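Local coordinates for lipolytic protein G-D-S-L family (Chitinophaga pinensis, PDB 4Q7Q) that is of uncharacterised function but probably acts as a lipase or acylhydrolase of the GDSL (SGNH hydrolase) family, cleaving ester bonds, at residues S30-R36 against D241-I247; W83-V89 against Q155-F160. All blocks are in the same frame, centred on the assembly; numbering follows the deposited sequence. Where two conformers were deposited one is given.

Contact 1: residues S30-R36 against D241-I247; sequences SKGYLTR and DKGNAII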
loop_
_atom_site.group_PDB
_atom_site.type_symbol
_atom_site.label_atom_id
_atom_site.label_comp_id
_atom_site.label_asym_id
_atom_site.label_seq_id
_atom_site.Cartn_x
_atom_site.Cartn_y
_atom_site.Cartn_z
ATOM N N SER A 30 2.239 16.030 -3.579
ATOM C CA SER A 30 3.493 16.762 -3.766
ATOM C C SER A 30 4.706 16.049 -3.149
ATOM O O SER A 30 5.835 16.258 -3.583
ATOM C CB SER A 30 3.380 18.197 -3.244
ATOM O OG SER A 30 3.219 18.223 -1.838
ATOM N N LYS A 31 4.469 15.208 -2.147
ATOM C CA LYS A 31 5.550 14.442 -1.532
ATOM C C LYS A 31 5.044 13.073 -1.103
ATOM O O LYS A 31 4.091 12.970 -0.330
ATOM C CB LYS A 31 6.144 15.176 -0.320
ATOM C CG LYS A 31 6.958 16.439 -0.634
ATOM C CD LYS A 31 7.538 17.050 0.640
ATOM C CE LYS A 31 8.285 18.340 0.344
ATOM N NZ LYS A 31 8.909 18.934 1.563
ATOM N N GLY A 32 5.684 12.026 -1.616
ATOM C CA GLY A 32 5.339 10.658 -1.259
ATOM C C GLY A 32 5.968 10.232 0.056
ATOM O O GLY A 32 6.680 11.010 0.686
ATOM N N TYR A 33 5.730 8.996 0.478
ATOM C CA TYR A 33 6.188 8.600 1.814
ATOM C C TYR A 33 7.695 8.336 1.912
ATOM O O TYR A 33 8.264 8.450 2.998
ATOM C CB TYR A 33 5.351 7.444 2.401
ATOM C CG TYR A 33 5.762 6.056 1.963
ATOM C CD1 TYR A 33 6.736 5.342 2.661
ATOM C CD2 TYR A 33 5.160 5.443 0.871
ATOM C CE1 TYR A 33 7.107 4.077 2.270
ATOM C CE2 TYR A 33 5.535 4.172 0.472
ATOM C CZ TYR A 33 6.500 3.491 1.175
ATOM O OH TYR A 33 6.875 2.236 0.760
ATOM N N LEU A 34 8.342 8.008 0.794
ATOM C CA LEU A 34 9.803 7.831 0.806
ATOM C C LEU A 34 10.491 9.174 1.012
ATOM O O LEU A 34 11.418 9.308 1.827
ATOM C CB LEU A 34 10.315 7.220 -0.504
ATOM C CG LEU A 34 9.608 5.974 -1.052
ATOM C CD1 LEU A 34 10.333 5.448 -2.296
ATOM C CD2 LEU A 34 9.493 4.891 -0.002
ATOM N N THR A 35 10.028 10.166 0.260
ATOM C CA THR A 35 10.535 11.533 0.360
ATOM C C THR A 35 10.335 12.066 1.772
ATOM O O THR A 35 11.254 12.621 2.372
ATOM C CB THR A 35 9.836 12.438 -0.668
ATOM O OG1 THR A 35 10.135 11.962 -1.987
ATOM C CG2 THR A 35 10.273 13.904 -0.530
ATOM N N ARG A 36 9.141 11.867 2.321
ATOM C CA ARG A 36 8.844 12.355 3.661
ATOM C C ARG A 36 9.646 11.626 4.738
ATOM O O ARG A 36 10.087 12.245 5.704
ATOM C CB ARG A 36 7.350 12.269 3.939
ATOM C CG ARG A 36 6.529 13.175 3.048
ATOM C CD ARG A 36 5.026 13.021 3.310
ATOM N NE ARG A 36 4.240 13.894 2.440
ATOM C CZ ARG A 36 4.054 15.190 2.664
ATOM N NH1 ARG A 36 3.343 15.920 1.817
ATOM N NH2 ARG A 36 4.579 15.758 3.743
ATOM N N ASP A 241 -1.002 13.735 0.333
ATOM C CA ASP A 241 0.102 14.266 1.122
ATOM C C ASP A 241 -0.083 13.930 2.600
ATOM O O ASP A 241 0.864 13.510 3.267
ATOM C CB ASP A 241 0.213 15.780 0.952
ATOM C CG ASP A 241 0.929 16.177 -0.325
ATOM O OD1 ASP A 241 1.794 15.414 -0.786
ATOM O OD2 ASP A 241 0.642 17.272 -0.858
ATOM N N LYS A 242 -1.308 14.106 3.100
ATOM C CA LYS A 242 -1.632 13.797 4.491
ATOM C C LYS A 242 -1.429 12.313 4.806
ATOM O O LYS A 242 -0.821 11.971 5.822
ATOM C CB LYS A 242 -3.069 14.210 4.809
ATOM C CG LYS A 242 -3.472 13.961 6.247
ATOM C CD LYS A 242 -4.915 14.360 6.504
ATOM C CE LYS A 242 -5.264 14.209 7.975
ATOM N N GLY A 243 -1.936 11.436 3.941
ATOM C CA GLY A 243 -1.730 10.011 4.119
ATOM C C GLY A 243 -0.254 9.638 4.134
ATOM O O GLY A 243 0.191 8.890 5.006
ATOM N N ASN A 244 0.511 10.160 3.175
ATOM C CA ASN A 244 1.942 9.874 3.104
ATOM C C ASN A 244 2.715 10.360 4.331
ATOM O O ASN A 244 3.683 9.718 4.751
ATOM C CB ASN A 244 2.557 10.442 1.826
ATOM C CG ASN A 244 2.232 9.611 0.616
ATOM O OD1 ASN A 244 2.323 8.387 0.652
ATOM N ND2 ASN A 244 1.847 10.266 -0.467
ATOM N N ALA A 245 2.287 11.480 4.904
ATOM C CA ALA A 245 2.926 11.999 6.113
ATOM C C ALA A 245 2.718 11.053 7.299
ATOM O O ALA A 245 3.645 10.780 8.056
ATOM C CB ALA A 245 2.429 13.415 6.441
ATOM N N ILE A 246 1.503 10.538 7.448
ATOM C CA ILE A 246 1.207 9.599 8.528
ATOM C C ILE A 246 2.010 8.304 8.357
ATOM O O ILE A 246 2.607 7.796 9.309
ATOM C CB ILE A 246 -0.310 9.313 8.616
ATOM C CG1 ILE A 246 -1.051 10.587 9.051
ATOM C CG2 ILE A 246 -0.585 8.178 9.595
ATOM C CD1 ILE A 246 -2.540 10.569 8.773
ATOM N N ILE A 247 2.029 7.776 7.142
ATOM C CA ILE A 247 2.826 6.590 6.849
ATOM C C ILE A 247 4.313 6.821 7.154
ATOM O O ILE A 247 4.951 6.012 7.826
ATOM C CB ILE A 247 2.667 6.165 5.381
ATOM C CG1 ILE A 247 1.229 5.721 5.118
ATOM C CG2 ILE A 247 3.632 5.042 5.044
ATOM C CD1 ILE A 247 0.922 5.471 3.656
#
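In this three-layer alpha/beta/alpha fold of the SGNH hydrolase type, the start of helix 33-40 and the turn leading into it pack against the first two turns of helix 241-257. Polar contacts dominate around Asp241, whose carboxylate faces the turn. Its OD1 accepts hydrogen bonds from Ser30 N at 2.9 Å and Lys31 N at 3.0 Å, while OD2 receives one from Ser30 OG at 2.9 Å. Two successive backbone amides and a hydroxyl are thus gathered on one acid, fixing the chain just ahead of Gly32, the N-cap of helix 33-40. Charge pairing adds a salt bridge from Arg36 NH1 to Asp241 OD1 at 3.1 Å.

Packing occupies the rest of the interface. The CD atom of Arg36 lies 3.5 Å from Ala245 N and 3.9 Å from Asn244 CB, so the aliphatic part of the arginine runs along the helix. The CA-to-CB bond of Asn244 points toward segment 30-36; its OD1 lies at the Tyr33 ring edge, and its side chain is near, without touching, Ser14, His238 and Asp235, whose geometry is consistent with a catalytic triad. Ile247 CG2 makes an off-centre CH-pi contact with the Tyr33 ring, 4.3 Å from its centroid, while Tyr33 OH is hydrogen-bonded to Thr16 OG1. The guanidinium is also held within its own segment, where Arg36 NE donates to Lys31 O at 2.9 Å.

Contact 2: residues W83-V89 against Q155-F160; sequences WWQGRPV and QTLEEF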
loop_
_atom_site.group_PDB
_atom_site.type_symbol
_atom_site.label_atom_id
_atom_site.label_comp_id
_atom_site.label_asym_id
_atom_site.label_seq_id
_atom_site.Cartn_x
_atom_site.Cartn_y
_atom_site.Cartn_z
ATOM N N TRP A 83 -4.973 -8.730 -2.402
ATOM C CA TRP A 83 -6.355 -8.759 -1.938
ATOM C C TRP A 83 -7.341 -8.509 -3.076
ATOM O O TRP A 83 -8.298 -9.271 -3.266
ATOM C CB TRP A 83 -6.590 -7.753 -0.801
ATOM C CG TRP A 83 -8.049 -7.584 -0.486
ATOM C CD1 TRP A 83 -8.833 -8.435 0.240
ATOM C CD2 TRP A 83 -8.900 -6.496 -0.890
ATOM N NE1 TRP A 83 -10.122 -7.948 0.307
ATOM C CE2 TRP A 83 -10.187 -6.761 -0.379
ATOM C CE3 TRP A 83 -8.697 -5.333 -1.643
ATOM C CZ2 TRP A 83 -11.267 -5.905 -0.591
ATOM C CZ3 TRP A 83 -9.766 -4.484 -1.854
ATOM C CH2 TRP A 83 -11.042 -4.776 -1.324
ATOM N N TRP A 84 -7.121 -7.443 -3.839
ATOM C CA TRP A 84 -8.056 -7.112 -4.901
ATOM C C TRP A 84 -8.116 -8.218 -5.956
ATOM O O TRP A 84 -9.170 -8.482 -6.531
ATOM C CB TRP A 84 -7.740 -5.755 -5.548
ATOM C CG TRP A 84 -8.723 -5.449 -6.625
ATOM C CD1 TRP A 84 -8.480 -5.361 -7.967
ATOM C CD2 TRP A 84 -10.134 -5.287 -6.458
ATOM N NE1 TRP A 84 -9.652 -5.119 -8.642
ATOM C CE2 TRP A 84 -10.685 -5.074 -7.738
ATOM C CE3 TRP A 84 -10.987 -5.283 -5.346
ATOM C CZ2 TRP A 84 -12.046 -4.861 -7.939
ATOM C CZ3 TRP A 84 -12.345 -5.072 -5.548
ATOM C CH2 TRP A 84 -12.857 -4.865 -6.832
ATOM N N GLN A 85 -6.996 -8.889 -6.191
ATOM C CA GLN A 85 -6.959 -9.930 -7.212
ATOM C C GLN A 85 -7.451 -11.272 -6.689
ATOM O O GLN A 85 -7.601 -12.221 -7.458
ATOM C CB GLN A 85 -5.562 -10.032 -7.828
ATOM C CG GLN A 85 -5.232 -8.791 -8.648
ATOM C CD GLN A 85 -3.887 -8.846 -9.339
ATOM O OE1 GLN A 85 -3.360 -9.925 -9.628
ATOM N NE2 GLN A 85 -3.326 -7.674 -9.620
ATOM N N GLY A 86 -7.726 -11.349 -5.389
ATOM C CA GLY A 86 -8.264 -12.565 -4.804
ATOM C C GLY A 86 -7.239 -13.666 -4.573
ATOM O O GLY A 86 -7.607 -14.845 -4.472
ATOM N N ARG A 87 -5.958 -13.305 -4.493
ATOM C CA ARG A 87 -4.911 -14.297 -4.213
ATOM C C ARG A 87 -5.097 -14.861 -2.822
ATOM O O ARG A 87 -5.341 -14.109 -1.883
ATOM C CB ARG A 87 -3.517 -13.669 -4.247
ATOM C CG ARG A 87 -2.838 -13.561 -5.586
ATOM C CD ARG A 87 -1.355 -13.247 -5.375
ATOM N NE ARG A 87 -0.496 -14.435 -5.364
ATOM C CZ ARG A 87 0.559 -14.600 -4.562
ATOM N NH1 ARG A 87 0.880 -13.670 -3.667
ATOM N NH2 ARG A 87 1.293 -15.708 -4.644
ATOM N N PRO A 88 -4.953 -16.182 -2.670
ATOM C CA PRO A 88 -5.102 -16.756 -1.330
ATOM C C PRO A 88 -4.019 -16.263 -0.377
ATOM O O PRO A 88 -2.836 -16.226 -0.721
ATOM C CB PRO A 88 -4.958 -18.265 -1.569
ATOM C CG PRO A 88 -4.321 -18.409 -2.888
ATOM C CD PRO A 88 -4.704 -17.209 -3.696
ATOM N N VAL A 89 -4.440 -15.880 0.819
ATOM C CA VAL A 89 -3.518 -15.446 1.847
ATOM C C VAL A 89 -2.593 -16.590 2.235
ATOM O O VAL A 89 -1.387 -16.409 2.376
ATOM C CB VAL A 89 -4.289 -14.975 3.086
ATOM C CG1 VAL A 89 -3.345 -14.786 4.265
ATOM C CG2 VAL A 89 -5.048 -13.691 2.772
ATOM N N GLN A 155 -12.285 -13.049 1.064
ATOM C CA GLN A 155 -11.216 -12.590 1.957
ATOM C C GLN A 155 -11.334 -11.111 2.279
ATOM O O GLN A 155 -11.654 -10.304 1.405
ATOM C CB GLN A 155 -9.837 -12.855 1.345
ATOM C CG GLN A 155 -9.615 -14.300 0.976
ATOM C CD GLN A 155 -8.200 -14.579 0.480
ATOM O OE1 GLN A 155 -7.509 -15.461 1.000
ATOM N NE2 GLN A 155 -7.776 -13.849 -0.547
ATOM N N THR A 156 -11.079 -10.752 3.536
ATOM C CA THR A 156 -10.999 -9.344 3.909
ATOM C C THR A 156 -9.572 -8.863 3.744
ATOM O O THR A 156 -8.629 -9.650 3.807
ATOM C CB THR A 156 -11.374 -9.110 5.376
ATOM O OG1 THR A 156 -10.403 -9.748 6.211
ATOM C CG2 THR A 156 -12.767 -9.652 5.682
ATOM N N LEU A 157 -9.408 -7.563 3.560
ATOM C CA LEU A 157 -8.075 -6.985 3.477
ATOM C C LEU A 157 -7.375 -7.153 4.821
ATOM O O LEU A 157 -6.148 -7.331 4.882
ATOM C CB LEU A 157 -8.144 -5.508 3.073
ATOM C CG LEU A 157 -6.809 -4.781 2.886
ATOM C CD1 LEU A 157 -5.918 -5.480 1.852
ATOM C CD2 LEU A 157 -7.085 -3.346 2.475
ATOM N N GLU A 158 -8.157 -7.141 5.898
ATOM C CA GLU A 158 -7.586 -7.332 7.221
ATOM C C GLU A 158 -6.820 -8.652 7.340
ATOM O O GLU A 158 -5.817 -8.722 8.051
ATOM C CB GLU A 158 -8.657 -7.237 8.307
ATOM C CG GLU A 158 -8.052 -7.294 9.693
ATOM C CD GLU A 158 -9.069 -7.192 10.806
ATOM O OE1 GLU A 158 -10.272 -7.415 10.554
ATOM O OE2 GLU A 158 -8.658 -6.883 11.943
ATOM N N GLU A 159 -7.282 -9.693 6.646
ATOM C CA GLU A 159 -6.563 -10.968 6.668
ATOM C C GLU A 159 -5.148 -10.828 6.129
ATOM O O GLU A 159 -4.226 -11.505 6.590
ATOM C CB GLU A 159 -7.288 -12.015 5.845
ATOM C CG GLU A 159 -8.574 -12.482 6.449
ATOM C CD GLU A 159 -9.252 -13.486 5.556
ATOM O OE1 GLU A 159 -8.686 -14.583 5.359
ATOM O OE2 GLU A 159 -10.331 -13.170 5.031
ATOM N N PHE A 160 -4.989 -9.959 5.137
ATOM C CA PHE A 160 -3.679 -9.688 4.550
ATOM C C PHE A 160 -2.792 -8.945 5.545
ATOM O O PHE A 160 -1.616 -9.268 5.705
ATOM C CB PHE A 160 -3.836 -8.923 3.228
ATOM C CG PHE A 160 -4.431 -9.751 2.130
ATOM C CD1 PHE A 160 -5.781 -10.084 2.145
ATOM C CD2 PHE A 160 -3.644 -10.228 1.089
ATOM C CE1 PHE A 160 -6.333 -10.870 1.143
ATOM C CE2 PHE A 160 -4.188 -11.012 0.089
ATOM C CZ PHE A 160 -5.531 -11.329 0.112
HETATM O O HOH W 1 -9.083 -11.510 -1.760
#
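The side-chain amide of Gln155 pairs with the backbone much as a peptide group would: its NE2 donates to Arg87 O at 2.8 Å and its OE1 accepts from Val89 N at 3.1 Å, bracketing Pro88. A water bridges the same NE2 (2.9 Å) to Trp83 O (2.8 Å) at the end of helix 80-85, which Gly86 closes in a Schellman motif. Beneath this polar layer, Phe160 is clamped between Trp83 CB over one face and Val89 CG2 over the opposite face, 3.8 and 3.5 Å from the ring centroid. The indole edge points toward the Phe160 face in an offset edge-to-face pair, and Leu157 CB sits over the five-membered ring of Trp83. At the start of helix 157-171, Thr156 and Glu159 form a capping box. Trp83 NE1 donates to Gln155 O at 3.0 Å, so indole and glutamine are both satisfied in their polar groups, and the amide orientation of Gln155 is set by its partners.

In the fold
From the N terminus the chain runs through strand 6-12, next to the edge of the parallel sheet, then enters contact 1 at 30-36 on the way into helix 33-40. It passes edge strand 44-50 and central strand 73-77 before helix 80-85 delivers 83-89. Contact 2 closes a loop of 65 residues there, spanning helix 104-118 and strand 123-127, by bringing back 155-160. Contact 1 closes much later, when helix 241-257 returns to 30-36, so contact 2 is nested inside its loop. The two lie on opposite sides of the chain's centre, with centres 25 Å apart: one joins the C-terminal helix to the N-terminal region, the other joins the end of helix 80-85 and the turn after it to the start of helix 157-171.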